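Local coordinates for protein cysteine hydrolase (Pseudomonas syringae pv. phaseolicola 1448A, PDB 3IRV) that probably acts as a hydrolase of the isochorismatase-like cysteine hydrolase family, at residues W16-L21 with I214-S219; V43-D48 with A173-D178; Q64-Y69 with D113-D118; R71-G76 with L95-P100. All blocks are in the same frame, centred on the assembly; numbering follows the deposited sequence. Where two conformers were deposited one is given.

Interaction 1: W16-L21 with I214-S219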
loop_
_atom_site.group_PDB
_atom_site.type_symbol
_atom_site.label_atom_id
_atom_site.label_comp_id
_atom_site.label_asym_id
_atom_site.label_seq_id
_atom_site.Cartn_x
_atom_site.Cartn_y
_atom_site.Cartn_z
ATOM N N TRP A 16 17.642 -10.522 0.016
ATOM C CA TRP A 16 18.529 -9.511 0.571
ATOM C C TRP A 16 19.526 -10.134 1.525
ATOM O O TRP A 16 19.123 -10.797 2.485
ATOM C CB TRP A 16 17.745 -8.443 1.327
ATOM C CG TRP A 16 16.659 -7.745 0.564
ATOM C CD1 TRP A 16 15.346 -7.733 0.869
ATOM C CD2 TRP A 16 16.809 -6.936 -0.614
ATOM N NE1 TRP A 16 14.647 -6.956 -0.015
ATOM C CE2 TRP A 16 15.521 -6.457 -0.947
ATOM C CE3 TRP A 16 17.906 -6.569 -1.413
ATOM C CZ2 TRP A 16 15.286 -5.627 -2.047
ATOM C CZ3 TRP A 16 17.680 -5.737 -2.507
ATOM C CH2 TRP A 16 16.382 -5.267 -2.807
ATOM N N PRO A 17 20.822 -9.853 1.308
ATOM C CA PRO A 17 21.825 -10.384 2.231
ATOM C C PRO A 17 21.757 -9.644 3.563
ATOM O O PRO A 17 21.679 -8.419 3.583
ATOM C CB PRO A 17 23.146 -10.158 1.496
ATOM C CG PRO A 17 22.889 -9.075 0.498
ATOM C CD PRO A 17 21.395 -9.031 0.225
ATOM N N ILE A 18 21.741 -10.384 4.666
ATOM C CA ILE A 18 21.559 -9.806 5.989
ATOM C C ILE A 18 22.891 -9.397 6.639
ATOM O O ILE A 18 23.779 -10.225 6.869
ATOM C CB ILE A 18 20.757 -10.775 6.910
ATOM C CG1 ILE A 18 19.314 -10.941 6.401
ATOM C CG2 ILE A 18 20.769 -10.319 8.350
ATOM C CD1 ILE A 18 18.306 -10.053 7.079
ATOM N N ASN A 19 23.029 -8.100 6.893
ATOM C CA ASN A 19 24.076 -7.564 7.751
ATOM C C ASN A 19 23.393 -7.185 9.053
ATOM O O ASN A 19 22.609 -6.220 9.087
ATOM C CB ASN A 19 24.691 -6.328 7.095
ATOM C CG ASN A 19 25.718 -5.620 7.970
ATOM O OD1 ASN A 19 25.907 -5.919 9.163
ATOM N ND2 ASN A 19 26.393 -4.645 7.365
ATOM N N PRO A 20 23.662 -7.939 10.143
ATOM C CA PRO A 20 22.930 -7.687 11.397
ATOM C C PRO A 20 23.005 -6.236 11.902
ATOM O O PRO A 20 22.015 -5.727 12.437
ATOM C CB PRO A 20 23.596 -8.646 12.391
ATOM C CG PRO A 20 24.193 -9.721 11.535
ATOM C CD PRO A 20 24.644 -9.032 10.287
ATOM N N LEU A 21 24.157 -5.576 11.699
ATOM C CA LEU A 21 24.369 -4.186 12.104
ATOM C C LEU A 21 23.445 -3.204 11.379
ATOM O O LEU A 21 23.181 -2.094 11.865
ATOM C CB LEU A 21 25.822 -3.756 11.836
ATOM C CG LEU A 21 26.979 -4.537 12.458
ATOM C CD1 LEU A 21 28.315 -4.012 11.911
ATOM C CD2 LEU A 21 26.936 -4.450 13.973
ATOM N N ILE A 214 16.008 -16.448 10.285
ATOM C CA ILE A 214 16.753 -16.742 11.515
ATOM C C ILE A 214 18.109 -17.375 11.177
ATOM O O ILE A 214 19.141 -16.965 11.713
ATOM C CB ILE A 214 15.926 -17.647 12.459
ATOM C CG1 ILE A 214 14.762 -16.840 13.069
ATOM C CG2 ILE A 214 16.811 -18.287 13.555
ATOM C CD1 ILE A 214 13.774 -17.670 13.882
ATOM N N ARG A 215 18.112 -18.330 10.253
ATOM C CA ARG A 215 19.359 -18.980 9.822
ATOM C C ARG A 215 20.333 -17.994 9.212
ATOM O O ARG A 215 21.544 -18.034 9.474
ATOM C CB ARG A 215 19.046 -20.078 8.817
ATOM C CG ARG A 215 18.384 -21.251 9.481
ATOM C CD ARG A 215 18.418 -22.483 8.628
ATOM N NE ARG A 215 17.075 -22.994 8.378
ATOM C CZ ARG A 215 16.440 -22.842 7.216
ATOM N NH1 ARG A 215 17.045 -22.213 6.187
ATOM N NH2 ARG A 215 15.206 -23.323 7.088
ATOM N N ARG A 216 19.778 -17.085 8.416
ATOM C CA ARG A 216 20.546 -16.065 7.735
ATOM C C ARG A 216 21.141 -15.071 8.732
ATOM O O ARG A 216 22.281 -14.619 8.569
ATOM C CB ARG A 216 19.649 -15.354 6.724
ATOM C CG ARG A 216 20.359 -14.944 5.475
ATOM C CD ARG A 216 19.469 -14.048 4.647
ATOM N NE ARG A 216 18.511 -14.805 3.851
ATOM C CZ ARG A 216 17.491 -14.265 3.192
ATOM N NH1 ARG A 216 16.676 -15.045 2.495
ATOM N NH2 ARG A 216 17.279 -12.951 3.237
ATOM N N ILE A 217 20.372 -14.754 9.781
ATOM C CA ILE A 217 20.837 -13.878 10.858
ATOM C C ILE A 217 21.969 -14.564 11.653
ATOM O O ILE A 217 23.019 -13.957 11.924
ATOM C CB ILE A 217 19.672 -13.500 11.822
ATOM C CG1 ILE A 217 18.752 -12.449 11.175
ATOM C CG2 ILE A 217 20.192 -12.984 13.163
ATOM C CD1 ILE A 217 17.441 -12.211 11.948
ATOM N N GLU A 218 21.758 -15.836 12.002
ATOM C CA GLU A 218 22.753 -16.613 12.766
ATOM C C GLU A 218 24.078 -16.800 12.015
ATOM O O GLU A 218 25.151 -16.774 12.621
ATOM C CB GLU A 218 22.169 -17.966 13.169
ATOM C CG GLU A 218 21.079 -17.863 14.219
ATOM C CD GLU A 218 20.280 -19.153 14.388
ATOM O OE1 GLU A 218 20.352 -20.043 13.511
ATOM O OE2 GLU A 218 19.566 -19.268 15.396
ATOM N N SER A 219 23.994 -16.974 10.703
ATOM C CA SER A 219 25.175 -17.218 9.869
ATOM C C SER A 219 25.985 -15.950 9.639
ATOM O O SER A 219 27.206 -15.998 9.512
ATOM C CB SER A 219 24.757 -17.811 8.529
ATOM O OG SER A 219 24.128 -19.065 8.730
#
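Arg216 leaves its helix with an unusual first torsion (chi1 -145°), runs on extended, and bends at chi3 (-82°), which carries the guanidinium past Ile18 to the backbone of Trp16. Ile18 has CG2 anti to the backbone N and CG1 anti to the carbonyl carbon (chi1 -66°), so its two branches serve two different neighbours on the helix. CG1 of Ile18 lies 3.6 Å from CD of Arg216; the two side chains cross at about a right angle, and the same methylene sits at the edge of the guanidinium, near its plane. CG2 of Ile18 reaches obliquely to CG1 of Ile217 at 4.1 Å, and CG of Pro20 rests 4.4 Å from the backbone O of Ile217. At the far end of the arginine, NH2 of Arg216 comes within 2.9 Å of Trp16 O. Two carboxylates hold the rest of the group, Glu212 at NE and Glu206 at NH1, an arrangement that should keep it protonated. Glu206 also takes the backbone N-H of Trp16, so the charge network grips both segments. Thus the lead-in to strand 23-28 crosses helix 210-220 obliquely, meeting it at Arg216 and Ile217. Ile18 and Arg216 also meet Ile168 of strand 166-170, whose Val167 O binds the Trp16 indole N-H, and Ile18 and Ile217 both rest on Ile143 of strand 141-147.

Interaction 2: V43-D48 with A173-D178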
loop_
_atom_site.group_PDB
_atom_site.type_symbol
_atom_site.label_atom_id
_atom_site.label_comp_id
_atom_site.label_asym_id
_atom_site.label_seq_id
_atom_site.Cartn_x
_atom_site.Cartn_y
_atom_site.Cartn_z
ATOM N N VAL A 43 -8.159 -10.755 14.907
ATOM C CA VAL A 43 -7.750 -11.407 13.662
ATOM C C VAL A 43 -7.317 -12.814 14.112
ATOM O O VAL A 43 -6.236 -12.985 14.688
ATOM C CB VAL A 43 -6.538 -10.661 13.031
ATOM C CG1 VAL A 43 -6.063 -11.389 11.776
ATOM C CG2 VAL A 43 -6.905 -9.204 12.711
ATOM N N LYS A 44 -8.159 -13.815 13.869
ATOM C CA LYS A 44 -7.888 -15.160 14.409
ATOM C C LYS A 44 -6.577 -15.809 13.960
ATOM O O LYS A 44 -5.961 -16.562 14.734
ATOM C CB LYS A 44 -9.071 -16.114 14.185
ATOM C CG LYS A 44 -9.421 -16.393 12.746
ATOM C CD LYS A 44 -10.564 -17.428 12.710
ATOM C CE LYS A 44 -10.941 -17.830 11.289
ATOM N NZ LYS A 44 -11.947 -16.918 10.672
ATOM N N SER A 45 -6.106 -15.483 12.747
ATOM C CA SER A 45 -4.848 -16.070 12.252
ATOM C C SER A 45 -3.607 -15.583 13.021
ATOM O O SER A 45 -2.525 -16.154 12.889
ATOM C CB SER A 45 -4.701 -15.772 10.763
ATOM O OG SER A 45 -4.641 -14.364 10.559
ATOM N N THR A 46 -3.756 -14.537 13.847
ATOM C CA THR A 46 -2.626 -14.124 14.695
ATOM C C THR A 46 -2.142 -15.257 15.606
ATOM O O THR A 46 -0.967 -15.327 15.958
ATOM C CB THR A 46 -2.949 -12.882 15.579
ATOM O OG1 THR A 46 -4.132 -13.112 16.362
ATOM C CG2 THR A 46 -3.165 -11.615 14.726
ATOM N N ALA A 47 -3.062 -16.159 15.988
ATOM C CA ALA A 47 -2.682 -17.253 16.897
ATOM C C ALA A 47 -1.511 -18.055 16.331
ATOM O O ALA A 47 -0.607 -18.464 17.071
ATOM C CB ALA A 47 -3.853 -18.160 17.167
ATOM N N ASP A 48 -1.516 -18.219 15.007
ATOM C CA ASP A 48 -0.521 -19.040 14.304
ATOM C C ASP A 48 0.832 -18.374 14.063
ATOM O O ASP A 48 1.800 -19.045 13.660
ATOM C CB ASP A 48 -1.097 -19.521 12.973
ATOM C CG ASP A 48 -2.325 -20.389 13.168
ATOM O OD1 ASP A 48 -2.345 -21.186 14.138
ATOM O OD2 ASP A 48 -3.269 -20.247 12.371
ATOM N N ALA A 173 4.736 -15.390 9.208
ATOM C CA ALA A 173 4.671 -14.547 10.399
ATOM C C ALA A 173 3.942 -13.228 10.158
ATOM O O ALA A 173 4.156 -12.255 10.883
ATOM C CB ALA A 173 6.051 -14.328 11.008
ATOM N N ASN A 174 3.051 -13.215 9.172
ATOM C CA ASN A 174 2.143 -12.093 8.926
ATOM C C ASN A 174 0.758 -12.690 8.834
ATOM O O ASN A 174 0.548 -13.648 8.086
ATOM C CB ASN A 174 2.498 -11.368 7.611
ATOM C CG ASN A 174 3.709 -10.432 7.768
ATOM O OD1 ASN A 174 3.566 -9.297 8.230
ATOM N ND2 ASN A 174 4.905 -10.929 7.426
ATOM N N ALA A 175 -0.175 -12.117 9.581
ATOM C CA ALA A 175 -1.537 -12.671 9.701
ATOM C C ALA A 175 -2.574 -11.806 8.997
ATOM O O ALA A 175 -2.653 -10.614 9.272
ATOM C CB ALA A 175 -1.912 -12.778 11.183
ATOM N N ALA A 176 -3.377 -12.419 8.118
ATOM C CA ALA A 176 -4.425 -11.703 7.405
ATOM C C ALA A 176 -5.811 -12.009 7.986
ATOM O O ALA A 176 -5.986 -12.973 8.747
ATOM C CB ALA A 176 -4.393 -12.058 5.916
ATOM N N MET A 177 -6.782 -11.180 7.617
ATOM C CA MET A 177 -8.135 -11.363 8.121
ATOM C C MET A 177 -9.107 -11.541 6.963
ATOM O O MET A 177 -8.833 -11.139 5.831
ATOM C CB MET A 177 -8.548 -10.191 9.022
ATOM C CG MET A 177 -8.891 -8.898 8.285
ATOM S SD MET A 177 -9.407 -7.574 9.404
ATOM C CE MET A 177 -10.564 -8.412 10.506
ATOM N N ASP A 178 -10.221 -12.213 7.247
ATOM C CA ASP A 178 -11.318 -12.377 6.270
ATOM C C ASP A 178 -11.999 -11.028 6.113
ATOM O O ASP A 178 -12.005 -10.249 7.048
ATOM C CB ASP A 178 -12.381 -13.334 6.831
ATOM C CG ASP A 178 -11.840 -14.730 7.125
ATOM O OD1 ASP A 178 -11.325 -15.396 6.211
ATOM O OD2 ASP A 178 -11.952 -15.177 8.288
HETATM O O HOH W 1 -7.774 -14.424 10.346
#
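At the C-terminal end of the parallel sheet, the helically coiled loop that leads into helix 50-62 lies across the loop running on from the short strand 174-175. The central polar atom is Ala176 O, which accepts from two donors. Ser45 OG, placed in the crowded position between its own backbone N and carbonyl carbon (chi1 62°), donates to Ala176 O at 2.7 Å, in the carbonyl plane and on a lone pair. A water donates to Ala176 O at 2.8 Å and accepts from the backbone N of Ser45, closing a small circuit around the serine. Beside this polar pair, CG1 of Val43 packs on CB of Met177 at 3.9 Å, and CB of Ala175 touches CG2 of Thr46, also at 3.9 Å. The threonine is itself fixed, because Val43 O receives both its OG1, at 2.7 Å, and its backbone N. Toward solvent, the extended Lys44 bends at its last torsion (chi4 -87°) and brings NZ to OD2 of Asp178, 3.0 Å away, in a salt bridge. OD1 of the same carboxylate takes the backbone N-H of Ala189, where helix 189-204 begins. Backbone bonds from Ala175 to Gly146 and Thr149 tie the segment to the end of strand 141-147 and the start of helix 149-162, a junction of loops typical of the C-terminal strand ends in parallel alpha/beta folds.

Interaction 3: Q64-Y69 with D113-D118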
loop_
_atom_site.group_PDB
_atom_site.type_symbol
_atom_site.label_atom_id
_atom_site.label_comp_id
_atom_site.label_asym_id
_atom_site.label_seq_id
_atom_site.Cartn_x
_atom_site.Cartn_y
_atom_site.Cartn_z
ATOM N N GLN A 64 22.114 -9.003 18.164
ATOM C CA GLN A 64 22.125 -7.538 18.281
ATOM C C GLN A 64 21.410 -6.881 17.086
ATOM O O GLN A 64 21.790 -5.793 16.625
ATOM C CB GLN A 64 23.564 -7.005 18.450
ATOM C CG GLN A 64 24.080 -6.949 19.888
ATOM C CD GLN A 64 23.984 -8.273 20.619
ATOM O OE1 GLN A 64 24.508 -9.292 20.159
ATOM N NE2 GLN A 64 23.309 -8.268 21.766
ATOM N N VAL A 65 20.388 -7.570 16.574
ATOM C CA VAL A 65 19.541 -7.026 15.520
ATOM C C VAL A 65 18.406 -6.284 16.258
ATOM O O VAL A 65 17.701 -6.886 17.076
ATOM C CB VAL A 65 18.959 -8.135 14.611
ATOM C CG1 VAL A 65 17.848 -7.578 13.703
ATOM C CG2 VAL A 65 20.067 -8.767 13.756
ATOM N N MET A 66 18.268 -4.983 15.998
ATOM C CA MET A 66 17.286 -4.153 16.710
ATOM C C MET A 66 15.875 -4.651 16.489
ATOM O O MET A 66 15.514 -5.003 15.376
ATOM C CB MET A 66 17.381 -2.679 16.260
ATOM C CG MET A 66 16.338 -1.725 16.899
ATOM S SD MET A 66 16.636 0.064 16.596
ATOM C CE MET A 66 17.071 -0.068 14.890
ATOM N N VAL A 67 15.099 -4.712 17.573
ATOM C CA VAL A 67 13.703 -5.095 17.516
ATOM C C VAL A 67 12.830 -3.869 17.776
ATOM O O VAL A 67 12.993 -3.201 18.807
ATOM C CB VAL A 67 13.380 -6.146 18.591
ATOM C CG1 VAL A 67 11.892 -6.395 18.664
ATOM C CG2 VAL A 67 14.128 -7.445 18.281
ATOM N N ILE A 68 11.898 -3.611 16.855
ATOM C CA ILE A 68 10.983 -2.460 16.941
ATOM C C ILE A 68 9.551 -2.957 16.908
ATOM O O ILE A 68 9.180 -3.693 16.000
ATOM C CB ILE A 68 11.180 -1.512 15.745
ATOM C CG1 ILE A 68 12.634 -1.016 15.732
ATOM C CG2 ILE A 68 10.170 -0.341 15.801
ATOM C CD1 ILE A 68 13.093 -0.300 14.436
ATOM N N TYR A 69 8.748 -2.555 17.887
ATOM C CA TYR A 69 7.318 -2.873 17.873
ATOM C C TYR A 69 6.544 -1.658 17.395
ATOM O O TYR A 69 6.819 -0.555 17.840
ATOM C CB TYR A 69 6.833 -3.190 19.282
ATOM C CG TYR A 69 7.405 -4.435 19.899
ATOM C CD1 TYR A 69 6.624 -5.598 19.962
ATOM C CD2 TYR A 69 8.706 -4.454 20.478
ATOM C CE1 TYR A 69 7.117 -6.773 20.565
ATOM C CE2 TYR A 69 9.205 -5.620 21.073
ATOM C CZ TYR A 69 8.401 -6.777 21.114
ATOM O OH TYR A 69 8.937 -7.914 21.738
ATOM N N ASP A 113 15.565 -3.061 25.982
ATOM C CA ASP A 113 16.321 -2.460 24.861
ATOM C C ASP A 113 15.549 -2.370 23.552
ATOM O O ASP A 113 16.054 -1.806 22.566
ATOM C CB ASP A 113 17.601 -3.237 24.583
ATOM C CG ASP A 113 18.664 -3.016 25.637
ATOM O OD1 ASP A 113 18.560 -2.040 26.417
ATOM O OD2 ASP A 113 19.614 -3.830 25.679
ATOM N N ASP A 114 14.349 -2.945 23.521
ATOM C CA ASP A 114 13.531 -2.880 22.297
ATOM C C ASP A 114 12.964 -1.476 22.148
ATOM O O ASP A 114 12.912 -0.719 23.125
ATOM C CB ASP A 114 12.374 -3.861 22.375
ATOM C CG ASP A 114 12.819 -5.330 22.431
ATOM O OD1 ASP A 114 13.968 -5.635 22.060
ATOM O OD2 ASP A 114 11.983 -6.173 22.815
ATOM N N VAL A 115 12.554 -1.135 20.922
ATOM C CA VAL A 115 11.999 0.184 20.625
ATOM C C VAL A 115 10.508 0.033 20.339
ATOM O O VAL A 115 10.091 -0.908 19.660
ATOM C CB VAL A 115 12.693 0.846 19.385
ATOM C CG1 VAL A 115 12.215 2.263 19.222
ATOM C CG2 VAL A 115 14.196 0.871 19.573
ATOM N N ILE A 116 9.704 0.947 20.880
ATOM C CA ILE A 116 8.271 0.956 20.621
ATOM C C ILE A 116 7.951 2.243 19.846
ATOM O O ILE A 116 8.268 3.343 20.312
ATOM C CB ILE A 116 7.445 0.841 21.925
ATOM C CG1 ILE A 116 7.812 -0.488 22.640
ATOM C CG2 ILE A 116 5.953 0.923 21.591
ATOM C CD1 ILE A 116 7.132 -0.682 24.020
ATOM N N VAL A 117 7.343 2.096 18.663
ATOM C CA VAL A 117 6.958 3.239 17.840
ATOM C C VAL A 117 5.447 3.224 17.679
ATOM O O VAL A 117 4.881 2.214 17.244
ATOM C CB VAL A 117 7.656 3.173 16.421
ATOM C CG1 VAL A 117 7.036 4.161 15.438
ATOM C CG2 VAL A 117 9.189 3.404 16.566
ATOM N N ASP A 118 4.800 4.329 18.056
ATOM C CA ASP A 118 3.337 4.424 17.976
ATOM C C ASP A 118 2.918 5.133 16.693
ATOM O O ASP A 118 3.636 5.989 16.186
ATOM C CB ASP A 118 2.770 5.153 19.199
ATOM C CG ASP A 118 2.962 4.370 20.505
ATOM O OD1 ASP A 118 3.223 3.154 20.466
ATOM O OD2 ASP A 118 2.863 4.992 21.578
HETATM O O HOH W 2 16.089 -4.731 20.514
#
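Asp114 OD2 is gripped twice, by a salt bridge from Arg61 NH2 and by the backbone N-H of Gln111. OD1 of Asp114 takes a bond of 2.8 Å from a water that also accepts from Val67 N, so that water links the carboxylate, just before strand 115-119, to the backbone of strand 66-72. Its OD2 lies 3.3 Å from CE2 of Tyr69, at the edge of the ring and near its plane, with ring and carboxylate planes 42° apart. Beyond the aspartate the backbones pair as parallel beta strands. Val115 N donates to Val67 O at 3.0 Å, Tyr69 N to Val115 O at 2.8 Å, and Val117 N to Tyr69 O, nearly straight (176°). On one face Ile68 lies beside two valines: its CG1 is 4.1 Å from CB of Val115, and its CG2 is 3.9 Å from CG2 of Val117. Helix 130-136 covers Ile68 on this face, while helix 50-62 touches Tyr69 on the other. Strand 115-119 is thus joined to strand 66-72 by backbone bonds nearly along the C=O axes and by branched aliphatic packing, whereas the negative charge at its start is balanced by Arg61 and probably eased further by the polarised ring edge.

Interaction 4: R71-G76 with L95-P100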
loop_
_atom_site.group_PDB
_atom_site.type_symbol
_atom_site.label_atom_id
_atom_site.label_comp_id
_atom_site.label_asym_id
_atom_site.label_seq_id
_atom_site.Cartn_x
_atom_site.Cartn_y
_atom_site.Cartn_z
ATOM N N ARG A 71 2.759 0.068 17.391
ATOM C CA ARG A 71 1.436 -0.004 18.004
ATOM C C ARG A 71 0.535 1.029 17.368
ATOM O O ARG A 71 0.945 2.190 17.207
ATOM C CB ARG A 71 1.512 0.283 19.510
ATOM C CG ARG A 71 2.457 -0.660 20.272
ATOM C CD ARG A 71 2.387 -0.434 21.803
ATOM N NE ARG A 71 2.655 0.975 22.139
ATOM C CZ ARG A 71 2.678 1.458 23.377
ATOM N NH1 ARG A 71 2.448 0.653 24.399
ATOM N NH2 ARG A 71 2.914 2.757 23.585
ATOM N N HIS A 72 -0.683 0.622 17.003
ATOM C CA HIS A 72 -1.658 1.554 16.484
ATOM C C HIS A 72 -2.423 2.115 17.676
ATOM O O HIS A 72 -3.167 1.383 18.341
ATOM C CB HIS A 72 -2.598 0.844 15.518
ATOM C CG HIS A 72 -3.430 1.775 14.686
ATOM N ND1 HIS A 72 -4.230 1.345 13.642
ATOM C CD2 HIS A 72 -3.563 3.125 14.727
ATOM C CE1 HIS A 72 -4.821 2.386 13.086
ATOM N NE2 HIS A 72 -4.437 3.476 13.725
ATOM N N ILE A 73 -2.196 3.391 17.968
ATOM C CA ILE A 73 -2.723 4.032 19.174
ATOM C C ILE A 73 -3.084 5.480 18.817
ATOM O O ILE A 73 -2.276 6.190 18.163
ATOM C CB ILE A 73 -1.672 4.047 20.296
ATOM C CG1 ILE A 73 -1.342 2.622 20.775
ATOM C CG2 ILE A 73 -2.203 4.852 21.510
ATOM C CD1 ILE A 73 -0.379 2.582 21.951
ATOM N N VAL A 74 -4.278 5.911 19.246
ATOM C CA VAL A 74 -4.726 7.306 19.065
ATOM C C VAL A 74 -5.046 7.923 20.430
ATOM O O VAL A 74 -5.138 7.204 21.437
ATOM C CB VAL A 74 -5.935 7.405 18.116
ATOM C CG1 VAL A 74 -5.622 6.754 16.744
ATOM C CG2 VAL A 74 -7.162 6.700 18.749
ATOM N N ARG A 75 -5.227 9.248 20.479
ATOM C CA ARG A 75 -5.371 9.926 21.766
ATOM C C ARG A 75 -6.665 9.527 22.458
ATOM O O ARG A 75 -6.677 9.376 23.691
ATOM C CB ARG A 75 -5.324 11.437 21.568
ATOM C CG ARG A 75 -3.894 11.967 21.385
ATOM C CD ARG A 75 -3.863 13.267 20.563
ATOM N NE ARG A 75 -2.483 13.745 20.398
ATOM C CZ ARG A 75 -1.627 13.291 19.479
ATOM N NH1 ARG A 75 -1.998 12.344 18.638
ATOM N NH2 ARG A 75 -0.372 13.770 19.425
ATOM N N GLY A 76 -7.722 9.329 21.666
ATOM C CA GLY A 76 -9.032 9.015 22.211
ATOM C C GLY A 76 -10.057 10.126 22.120
ATOM O O GLY A 76 -11.278 9.863 22.281
ATOM N N LEU A 95 -8.959 2.147 20.090
ATOM C CA LEU A 95 -7.508 2.289 19.942
ATOM C C LEU A 95 -6.979 3.473 20.771
ATOM O O LEU A 95 -5.840 3.892 20.597
ATOM C CB LEU A 95 -7.095 2.439 18.460
ATOM C CG LEU A 95 -7.337 1.211 17.554
ATOM C CD1 LEU A 95 -6.866 1.501 16.139
ATOM C CD2 LEU A 95 -6.641 -0.051 18.043
ATOM N N ALA A 96 -7.797 3.959 21.706
ATOM C CA ALA A 96 -7.400 5.066 22.574
ATOM C C ALA A 96 -6.204 4.654 23.451
ATOM O O ALA A 96 -6.122 3.498 23.887
ATOM C CB ALA A 96 -8.572 5.462 23.455
ATOM N N ARG A 97 -5.292 5.587 23.744
ATOM C CA ARG A 97 -4.137 5.217 24.559
ATOM C C ARG A 97 -4.538 4.600 25.902
ATOM O O ARG A 97 -3.853 3.668 26.373
ATOM C CB ARG A 97 -3.189 6.390 24.781
ATOM C CG ARG A 97 -1.845 5.978 25.395
ATOM C CD ARG A 97 -0.807 7.102 25.265
ATOM N NE ARG A 97 -0.404 7.368 23.876
ATOM C CZ ARG A 97 0.515 6.667 23.216
ATOM N NH1 ARG A 97 0.831 6.983 21.967
ATOM N NH2 ARG A 97 1.106 5.639 23.796
ATOM N N HIS A 98 -5.655 5.042 26.487
ATOM C CA HIS A 98 -6.096 4.522 27.795
ATOM C C HIS A 98 -6.722 3.129 27.697
ATOM O O HIS A 98 -6.978 2.482 28.725
ATOM C CB HIS A 98 -7.091 5.493 28.443
ATOM C CG HIS A 98 -7.067 5.477 29.947
ATOM N ND1 HIS A 98 -7.024 4.311 30.689
ATOM C CD2 HIS A 98 -7.062 6.494 30.840
ATOM C CE1 HIS A 98 -7.015 4.619 31.981
ATOM N NE2 HIS A 98 -7.007 5.936 32.098
ATOM N N ASP A 99 -6.990 2.653 26.482
ATOM C CA ASP A 99 -7.665 1.347 26.332
ATOM C C ASP A 99 -6.692 0.207 26.616
ATOM O O ASP A 99 -5.641 0.141 25.982
ATOM C CB ASP A 99 -8.192 1.204 24.916
ATOM C CG ASP A 99 -9.386 2.123 24.639
ATOM O OD1 ASP A 99 -10.054 2.597 25.597
ATOM O OD2 ASP A 99 -9.658 2.388 23.450
ATOM N N PRO A 100 -7.023 -0.704 27.563
ATOM C CA PRO A 100 -6.088 -1.803 27.868
ATOM C C PRO A 100 -5.653 -2.629 26.653
ATOM O O PRO A 100 -4.543 -3.165 26.636
ATOM C CB PRO A 100 -6.900 -2.712 28.807
ATOM C CG PRO A 100 -7.884 -1.817 29.445
ATOM C CD PRO A 100 -8.235 -0.765 28.411
HETATM O O HOH W 3 -1.001 8.335 20.394
HETATM O O HOH W 4 -6.825 7.726 25.896
#
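CD1 of Leu95 sits squarely over one face of the His72 imidazole, 3.6 Å from the ring centroid and 9° off its normal, a CH-pi contact. Next to it Val74 N donates to Leu95 O at 2.9 Å, the donor standing above the carbonyl plane; Arg97 N returns a weak bond to Val74 O, so Val74 and Ala96 form a single bridge. Arg97, with CG anti to its backbone N, bends at chi3 (-67°) and folds its guanidinium over Ile73, whose CG2 lies 3.6 Å from the guanidinium plane, over its centre. CD1 of Ile73 lies over one face of the Arg71 guanidinium, offset toward its rim. The two arginines come close, Arg71 NH2 3.4 Å from Arg97 NH2, two donors of like charge. Asp118 offsets them: its OD1 pairs with Arg71 NE and its OD2 with Arg97 NH1. Farther out, a type I turn from Ala96 to Asp99 shapes the second segment, and Asp99 OD2 receives Ala96 N at 3.0 Å. Gly76 (phi 108°) brings its CA within 3.8 Å of Ala96 CB; a CB there would jam against the preceding carbonyl O and crowd Ala96, so its absence permits this approach. The contact joins the last two residues of strand 66-72 and the loop beyond, backbone-bonded to strand 115-119 through Arg71 and Ile73, to the loop following helix 91-94.

From the N terminus, the lead-in to the first strand meets the last helix in interaction 1, which closes a loop over nearly the whole modelled chain and encloses the other three contacts. Within it, interaction 2 joins residues 43-48 to 173-178 at one end of the sheet. Interaction 3 lies inside that span, pairing strands 66-72 and 115-119, and interaction 4 is innermost, joining the end of strand 66-72 to the loop at 95-100. None of the four cross. Interactions 1 and 3 touch where Pro20 and Ile217 pack on Val65; interactions 3 and 4 share a strand and meet at Asp118. Interactions 1 and 4 lie about 34 Å apart between centres.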